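Local atomic coordinates of haloacid dehalogenase-like hydrolase (Salmonella enterica subsp. enterica serovar Typhi, PDB entry 4EZE), a protein that probably hydrolyses O-phosphoserine to serine and phosphate, the last step of serine biosynthesis, as a magnesium-dependent phosphatase of the HAD superfamily. Residues A112-S117 against A272-M277; N246-L251 against L278-T283. All blocks are in the same frame, centred on the assembly; numbering follows the deposited sequence.

Interaction 1: residues A112-S117 against A272-M277; sequences AFDMDS and ANDLPM. With NA (sodium ion), chain D.
D114 and D274 bring their carboxylates together in the buried half of this contact: OD2 of D114 lies 2.7 Å from OD2 of D274, and OD1 of D274 is 3.0 Å from that same D114 OD2. The two acid groups cross rather than stack, with planes 75° apart. D114 has its CG anti to the backbone N (chi1 -174°), which puts OD2 beside D274 and within bonding distance of the metal. The sodium ion sits 2.2 Å from D114 OD2, and K247 forms a salt bridge with D274 OD1. G271 N, through a hydrogen bond to D274 OD2, helps to position this second-shell acid. On D114 the other oxygen, OD1, accepts from M115 N at 2.7 Å, but the donor meets it from above the carboxylate plane, 48° out of it. The methyl CE of M277 comes no nearer than 4.4 Å to D114 N, a looser van der Waals approach to the backbone.

Toward solvent the contact thins to water and metal. The OD1 of exposed N273 comes only to 4.1 Å of D114 OD2 and instead accepts from a water that is itself a sodium ligand. D116 O, a second water and D270 complete the sodium's ligands. An aspartate after the first central strand, predicted to be the nucleophile, facing acids beyond strand 265-269 around a cation is the hallmark of the HAD active site in its Rossmann-like core.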
loop_
_atom_site.group_PDB
_atom_site.type_symbol
_atom_site.label_atom_id
_atom_site.label_comp_id
_atom_site.label_asym_id
_atom_site.label_seq_id
_atom_site.Cartn_x
_atom_site.Cartn_y
_atom_site.Cartn_z
ATOM N N ALA A 112 4.520 -2.105 6.318
ATOM C CA ALA A 112 3.113 -2.159 6.708
ATOM C C ALA A 112 2.224 -2.025 5.464
ATOM O O ALA A 112 2.524 -1.230 4.559
ATOM C CB ALA A 112 2.798 -1.030 7.683
ATOM N N PHE A 113 1.129 -2.781 5.433
ATOM C CA PHE A 113 0.127 -2.677 4.352
ATOM C C PHE A 113 -1.259 -2.345 4.893
ATOM O O PHE A 113 -1.710 -2.962 5.841
ATOM C CB PHE A 113 -0.018 -4.008 3.639
ATOM C CG PHE A 113 1.209 -4.465 2.916
ATOM C CD1 PHE A 113 1.424 -4.098 1.597
ATOM C CD2 PHE A 113 2.126 -5.298 3.546
ATOM C CE1 PHE A 113 2.542 -4.542 0.918
ATOM C CE2 PHE A 113 3.245 -5.745 2.877
ATOM C CZ PHE A 113 3.454 -5.371 1.552
ATOM N N ASP A 114 -1.951 -1.386 4.288
ATOM C CA ASP A 114 -3.377 -1.240 4.544
ATOM C C ASP A 114 -4.002 -2.544 4.022
ATOM O O ASP A 114 -3.366 -3.255 3.241
ATOM C CB ASP A 114 -3.922 -0.033 3.761
ATOM C CG ASP A 114 -5.384 0.283 4.090
ATOM O OD1 ASP A 114 -5.915 -0.306 5.046
ATOM O OD2 ASP A 114 -5.999 1.130 3.402
ATOM N N MET A 115 -5.236 -2.854 4.415
ATOM C CA MET A 115 -5.871 -4.083 3.929
ATOM C C MET A 115 -6.685 -3.833 2.659
ATOM O O MET A 115 -6.271 -4.219 1.560
ATOM C CB MET A 115 -6.738 -4.742 5.014
ATOM C CG MET A 115 -7.641 -5.864 4.491
ATOM S SD MET A 115 -8.260 -6.904 5.851
ATOM C CE MET A 115 -9.266 -5.739 6.782
ATOM N N ASP A 116 -7.836 -3.178 2.798
ATOM C CA ASP A 116 -8.744 -3.051 1.664
ATOM C C ASP A 116 -8.137 -2.271 0.496
ATOM O O ASP A 116 -7.585 -1.201 0.682
ATOM C CB ASP A 116 -10.056 -2.395 2.090
ATOM C CG ASP A 116 -10.865 -3.257 3.044
ATOM O OD1 ASP A 116 -10.765 -4.502 2.978
ATOM O OD2 ASP A 116 -11.598 -2.676 3.870
ATOM N N SER A 117 -8.280 -2.809 -0.710
ATOM C CA SER A 117 -7.814 -2.148 -1.922
ATOM C C SER A 117 -6.300 -1.903 -1.893
ATOM O O SER A 117 -5.759 -1.177 -2.718
ATOM C CB SER A 117 -8.606 -0.856 -2.175
ATOM O OG SER A 117 -9.978 -1.152 -2.394
ATOM N N ALA A 272 -7.243 8.002 1.441
ATOM C CA ALA A 272 -7.001 9.141 2.317
ATOM C C ALA A 272 -6.754 8.724 3.771
ATOM O O ALA A 272 -5.940 9.335 4.437
ATOM C CB ALA A 272 -8.141 10.144 2.237
ATOM N N ASN A 273 -7.449 7.701 4.275
ATOM C CA ASN A 273 -7.230 7.317 5.671
ATOM C C ASN A 273 -5.854 6.671 5.903
ATOM O O ASN A 273 -5.526 6.299 7.022
ATOM C CB ASN A 273 -8.369 6.449 6.235
ATOM C CG ASN A 273 -8.643 5.223 5.404
ATOM O OD1 ASN A 273 -7.726 4.612 4.838
ATOM N ND2 ASN A 273 -9.913 4.851 5.315
ATOM N N ASP A 274 -5.054 6.595 4.832
ATOM C CA ASP A 274 -3.708 6.045 4.860
ATOM C C ASP A 274 -2.661 7.176 4.888
ATOM O O ASP A 274 -1.497 6.953 5.247
ATOM C CB ASP A 274 -3.462 5.149 3.630
ATOM C CG ASP A 274 -4.203 3.815 3.695
ATOM O OD1 ASP A 274 -4.217 3.188 4.761
ATOM O OD2 ASP A 274 -4.755 3.375 2.662
ATOM N N LEU A 275 -3.053 8.387 4.510
ATOM C CA LEU A 275 -2.053 9.477 4.419
ATOM C C LEU A 275 -1.145 9.680 5.658
ATOM O O LEU A 275 0.085 9.786 5.520
ATOM C CB LEU A 275 -2.699 10.795 4.010
ATOM C CG LEU A 275 -3.037 10.900 2.516
ATOM C CD1 LEU A 275 -3.862 12.150 2.256
ATOM C CD2 LEU A 275 -1.782 10.944 1.665
ATOM N N PRO A 276 -1.734 9.763 6.867
ATOM C CA PRO A 276 -0.894 9.992 8.047
ATOM C C PRO A 276 0.152 8.904 8.187
ATOM O O PRO A 276 1.335 9.192 8.382
ATOM C CB PRO A 276 -1.895 9.924 9.187
ATOM C CG PRO A 276 -3.138 10.468 8.574
ATOM C CD PRO A 276 -3.165 9.915 7.181
ATOM N N MET A 277 -0.290 7.661 8.045
ATOM C CA MET A 277 0.601 6.516 8.076
ATOM C C MET A 277 1.640 6.526 6.953
ATOM O O MET A 277 2.799 6.192 7.173
ATOM C CB MET A 277 -0.216 5.229 8.019
ATOM C CG MET A 277 0.604 3.970 8.087
ATOM S SD MET A 277 -0.432 2.502 8.208
ATOM C CE MET A 277 -0.891 2.274 6.488
HETATM NA NA NA D . -7.558 0.965 1.794
HETATM O O HOH W 1 -8.115 2.938 2.326
HETATM O O HOH W 2 -9.915 1.384 0.998
#

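Interaction 2: residues N246-L251 against L278-T283; sequences NKKQTL and LEHAGT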
loop_
_atom_site.group_PDB
_atom_site.type_symbol
_atom_site.label_atom_id
_atom_site.label_comp_id
_atom_site.label_asym_id
_atom_site.label_seq_id
_atom_site.Cartn_x
_atom_site.Cartn_y
_atom_site.Cartn_z
ATOM N N ASN A 246 -4.919 6.846 14.228
ATOM C CA ASN A 246 -4.523 5.622 14.922
ATOM C C ASN A 246 -3.743 4.597 14.100
ATOM O O ASN A 246 -3.042 3.747 14.656
ATOM C CB ASN A 246 -5.702 4.971 15.615
ATOM C CG ASN A 246 -5.761 5.335 17.081
ATOM O OD1 ASN A 246 -6.821 5.309 17.707
ATOM N ND2 ASN A 246 -4.608 5.681 17.637
ATOM N N LYS A 247 -3.862 4.662 12.779
ATOM C CA LYS A 247 -3.107 3.743 11.946
ATOM C C LYS A 247 -1.648 4.162 11.983
ATOM O O LYS A 247 -0.744 3.336 12.129
ATOM C CB LYS A 247 -3.681 3.702 10.527
ATOM C CG LYS A 247 -4.862 2.750 10.419
ATOM C CD LYS A 247 -5.746 3.098 9.244
ATOM C CE LYS A 247 -5.108 2.683 7.940
ATOM N NZ LYS A 247 -5.977 3.142 6.828
ATOM N N LYS A 248 -1.429 5.464 11.899
ATOM C CA LYS A 248 -0.095 6.011 12.074
ATOM C C LYS A 248 0.473 5.616 13.455
ATOM O O LYS A 248 1.577 5.089 13.575
ATOM C CB LYS A 248 -0.145 7.534 11.933
ATOM C CG LYS A 248 1.062 8.213 12.541
ATOM C CD LYS A 248 1.114 9.679 12.208
ATOM C CE LYS A 248 2.365 10.302 12.812
ATOM N NZ LYS A 248 2.282 11.768 12.602
ATOM N N GLN A 249 -0.302 5.868 14.492
ATOM C CA GLN A 249 0.155 5.635 15.858
ATOM C C GLN A 249 0.494 4.165 16.118
ATOM O O GLN A 249 1.428 3.852 16.854
ATOM C CB GLN A 249 -0.905 6.116 16.852
ATOM C CG GLN A 249 -0.397 6.138 18.276
ATOM C CD GLN A 249 0.686 7.178 18.445
ATOM O OE1 GLN A 249 0.467 8.365 18.186
ATOM N NE2 GLN A 249 1.866 6.743 18.874
ATOM N N THR A 250 -0.285 3.265 15.536
ATOM C CA THR A 250 0.030 1.827 15.572
ATOM C C THR A 250 1.374 1.580 14.880
ATOM O O THR A 250 2.190 0.796 15.344
ATOM C CB THR A 250 -1.063 1.028 14.839
ATOM O OG1 THR A 250 -2.335 1.378 15.388
ATOM C CG2 THR A 250 -0.856 -0.483 14.973
ATOM N N LEU A 251 1.617 2.255 13.765
ATOM C CA LEU A 251 2.900 2.080 13.097
ATOM C C LEU A 251 4.037 2.581 13.971
ATOM O O LEU A 251 5.053 1.921 14.101
ATOM C CB LEU A 251 2.909 2.787 11.758
ATOM C CG LEU A 251 4.112 2.470 10.879
ATOM C CD1 LEU A 251 4.341 0.964 10.758
ATOM C CD2 LEU A 251 3.884 3.097 9.509
ATOM N N LEU A 278 1.247 6.892 5.745
ATOM C CA LEU A 278 2.224 6.899 4.650
ATOM C C LEU A 278 3.180 8.086 4.745
ATOM O O LEU A 278 4.356 7.996 4.344
ATOM C CB LEU A 278 1.531 6.932 3.288
ATOM C CG LEU A 278 0.532 5.842 2.932
ATOM C CD1 LEU A 278 -0.043 6.174 1.570
ATOM C CD2 LEU A 278 1.210 4.491 2.879
ATOM N N GLU A 279 2.675 9.207 5.242
ATOM C CA GLU A 279 3.517 10.389 5.371
ATOM C C GLU A 279 4.524 10.182 6.476
ATOM O O GLU A 279 5.656 10.649 6.387
ATOM C CB GLU A 279 2.693 11.638 5.625
ATOM C CG GLU A 279 2.104 12.215 4.346
ATOM C CD GLU A 279 1.063 13.286 4.619
ATOM O OE1 GLU A 279 1.050 14.295 3.885
ATOM O OE2 GLU A 279 0.257 13.124 5.564
ATOM N N HIS A 280 4.129 9.441 7.499
ATOM C CA HIS A 280 5.057 9.131 8.574
ATOM C C HIS A 280 6.150 8.140 8.147
ATOM O O HIS A 280 7.307 8.313 8.484
ATOM C CB HIS A 280 4.322 8.595 9.794
ATOM C CG HIS A 280 5.234 8.010 10.821
ATOM N ND1 HIS A 280 5.883 8.780 11.762
ATOM C CD2 HIS A 280 5.632 6.734 11.039
ATOM C CE1 HIS A 280 6.626 8.000 12.525
ATOM N NE2 HIS A 280 6.487 6.752 12.112
ATOM N N ALA A 281 5.794 7.096 7.416
ATOM C CA ALA A 281 6.801 6.120 6.996
ATOM C C ALA A 281 7.988 6.792 6.317
ATOM O O ALA A 281 7.837 7.844 5.677
ATOM C CB ALA A 281 6.189 5.096 6.055
ATOM N N GLY A 282 9.162 6.171 6.424
ATOM C CA GLY A 282 10.358 6.703 5.755
ATOM C C GLY A 282 10.119 6.642 4.257
ATOM O O GLY A 282 10.409 7.574 3.523
ATOM N N THR A 283 9.580 5.518 3.809
ATOM C CA THR A 283 9.251 5.318 2.416
ATOM C C THR A 283 7.779 4.921 2.332
ATOM O O THR A 283 7.411 3.793 2.680
ATOM C CB THR A 283 10.139 4.238 1.802
ATOM O OG1 THR A 283 11.498 4.688 1.828
ATOM C CG2 THR A 283 9.716 3.945 0.356
HETATM O O HOH W 3 5.179 11.513 11.590
#
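The imidazole of H280 is the one ring of this contact, approached from two directions by helix 244-258. L251 comes to its edge, near the ring plane, with methyl CD2 4.3 Å from H280 CD2. K248 comes obliquely: its CE is 4.0 Å from H280 ND1 and equally far from CB, and the two side chains cross at about a right angle. Also at the edge, and in the ring plane, a water oxygen lies 2.8 Å from H280 ND1. That water accepts from K248 NZ at 3.1 Å, bridging the two side chains, while K248 NZ and H280 ND1 stay 4.8 Å apart; a positive lysine this near would probably disfavour protonation of the imidazole.

Torsions account for the reach. Beyond CG the K248 chain is fully extended, while H280 has CG anti to the backbone N (chi1 169°), which sets its ring beside K248 and L251. The polar ends thus gather on the partly exposed side, whereas L251 is buried, packing also on I265 and I201 of the central sheet. A281, the first residue to leave helical geometry, turns the chain toward T283, whose backbone pairs with I265 and A267.

Helix 275-280 is the crossover of a beta-alpha-beta unit joining the adjacent parallel strands 265-269 and 283-287, and helix 244-258 packs against it on the same side of the sheet, as in the Rossmann-like core of HAD hydrolases.

Interactions 1 and 2 share helix 275-280, and their centres are 9 Å apart; in sequence the segments interleave. K247, from 246-251, provides the polar join: its NZ reaches D274 OD1 at 2.7 Å and makes a probable hydrogen bond to N273 O at 3.2 Å, so the helix that packs against H280 also delivers a cation to the acids of interaction 1. An apolar join lies beside it, where L251 CD2 meets M277 CG at 3.7 Å. Interaction 2 remains outside the catalytic centre proper: the L251 side chain is about 10 Å from that of D114, the predicted nucleophile, and about 14 Å from the sodium ion.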